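Local structure of hydrolase, putative (Plasmodium vivax, 2B30) at residues I32-T37 / V64-G69. The protein is a putative hydrolase of the HAD superfamily (Cof-like, subfamily IIB) that probably acts as a metal-dependent phosphatase. Numbering follows the deposited sequence.
Sequences IDFDGT and VSICTG. With CA (calcium ion), chain E.
Ile-32 is joined to the neighbouring strand by two backbone hydrogen bonds: its N donates to Ser-65 O at 3.1 Å, and its O accepts from Cys-67 N at 3.0 Å. The two bonds flank Ile-66 and make Ile-32 and Ile-66 a parallel bridge pair; Ile-66 CA also lies 3.3 Å from Ile-32 O in a CA-H...O contact. One residue on, the strand delivers Asp-33 to the calcium site. Its CG lies anti to the backbone N (chi1 178°), and the carboxylate takes the ion unevenly, through OD2 at 2.2 Å and OD1 at 2.8 Å. Asp-35 O and Asp-248 also bind the metal. Thr-37 OG1 donates to the anti lone pair of Asp-33 OD2, a second hold on that oxygen. Cys-67 O receives a hydrogen bond from Lys-225 NZ, while Asp-35 OD2 forms a salt bridge with Arg-70.

The sequence Asp-Phe-Asp-Gly-Thr, running from strand 29-33 into the following turn, is HAD motif I, and Thr-68, just beyond the adjacent strand 63-67, is the motif II threonine; both strands are central in the parallel part of the Rossmann-like core sheet.

On the side of Ile-32 and Ile-66 the packing is mostly apolar. Ile-32 extends back against the strand direction, its CD1 4.3 Å from Val-64 CG1. Ile-66 CG2 comes obliquely to within 4.1 Å of Phe-34 CB. Thr-68 OG1, hydrogen-bonded with Arg-70 N, lies 3.8 Å from Phe-34 CB. Helix 72-79 covers this side, with Ile-75 touching Phe-34, Ile-66 and Thr-68, and Phe-79 meeting the Phe-34 ring edge-to-face.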
# COMPACT_ATOMS: atom_id res chain seq x y z
N ILE A 32 9.75 4.03 13.88
CA ILE A 32 9.25 3.68 15.19
C ILE A 32 7.84 4.21 15.36
O ILE A 32 7.62 5.42 15.23
CB ILE A 32 10.13 4.30 16.27
CG1 ILE A 32 11.60 3.97 16.00
CG2 ILE A 32 9.68 3.83 17.67
CD1 ILE A 32 12.57 4.57 17.03
N ASP A 33 6.90 3.33 15.67
CA ASP A 33 5.54 3.77 16.01
C ASP A 33 5.56 4.47 17.37
O ASP A 33 6.41 4.18 18.20
CB ASP A 33 4.58 2.58 16.04
CG ASP A 33 3.17 2.96 16.43
OD1 ASP A 33 2.63 3.98 15.94
OD2 ASP A 33 2.59 2.23 17.26
N PHE A 34 4.64 5.40 17.58
CA PHE A 34 4.59 6.13 18.84
C PHE A 34 3.73 5.41 19.90
O PHE A 34 4.27 4.67 20.72
CB PHE A 34 4.16 7.60 18.64
CG PHE A 34 4.61 8.51 19.75
CD1 PHE A 34 5.96 8.81 19.92
CD2 PHE A 34 3.69 9.08 20.63
CE1 PHE A 34 6.40 9.65 20.95
CE2 PHE A 34 4.10 9.93 21.66
CZ PHE A 34 5.46 10.21 21.82
N ASP A 35 2.41 5.58 19.87
CA ASP A 35 1.57 5.01 20.94
C ASP A 35 1.50 3.52 20.80
O ASP A 35 1.37 2.99 19.69
CB ASP A 35 0.14 5.54 20.89
CG ASP A 35 0.08 7.02 21.09
OD1 ASP A 35 0.53 7.74 20.17
OD2 ASP A 35 -0.40 7.45 22.16
N GLY A 36 1.59 2.83 21.94
CA GLY A 36 1.57 1.38 21.96
C GLY A 36 2.93 0.77 21.68
O GLY A 36 3.12 -0.43 21.89
N THR A 37 3.87 1.58 21.22
CA THR A 37 5.21 1.11 20.89
C THR A 37 6.22 1.89 21.73
O THR A 37 6.79 1.36 22.67
CB THR A 37 5.51 1.23 19.37
OG1 THR A 37 4.53 0.48 18.62
CG2 THR A 37 6.89 0.72 19.03
N VAL A 64 16.35 8.35 12.12
CA VAL A 64 15.23 7.93 12.93
C VAL A 64 14.02 8.74 12.50
O VAL A 64 14.09 9.97 12.36
CB VAL A 64 15.54 8.17 14.40
CG1 VAL A 64 14.30 8.04 15.27
CG2 VAL A 64 16.62 7.20 14.85
N SER A 65 12.92 8.03 12.27
CA SER A 65 11.66 8.65 11.90
C SER A 65 10.52 7.99 12.67
O SER A 65 10.33 6.78 12.61
CB SER A 65 11.40 8.54 10.40
OG SER A 65 10.07 8.91 10.10
N ILE A 66 9.77 8.80 13.39
CA ILE A 66 8.61 8.30 14.06
C ILE A 66 7.44 8.34 13.09
O ILE A 66 7.20 9.34 12.43
CB ILE A 66 8.35 9.08 15.34
CG1 ILE A 66 9.43 8.67 16.36
CG2 ILE A 66 6.96 8.76 15.86
CD1 ILE A 66 9.50 9.53 17.57
N CYS A 67 6.74 7.22 12.99
CA CYS A 67 5.62 7.08 12.07
C CYS A 67 4.36 6.89 12.90
O CYS A 67 4.22 5.88 13.60
CB CYS A 67 5.89 5.89 11.15
SG CYS A 67 7.54 5.99 10.35
N THR A 68 3.45 7.86 12.83
CA THR A 68 2.30 7.85 13.73
C THR A 68 1.09 8.57 13.17
O THR A 68 1.19 9.33 12.22
CB THR A 68 2.66 8.52 15.07
OG1 THR A 68 1.58 8.36 16.01
CG2 THR A 68 2.96 10.02 14.86
N GLY A 69 -0.06 8.31 13.81
CA GLY A 69 -1.29 9.04 13.55
C GLY A 69 -1.30 10.44 14.14
O GLY A 69 -2.11 11.27 13.75
CA CA E . 0.51 2.96 17.54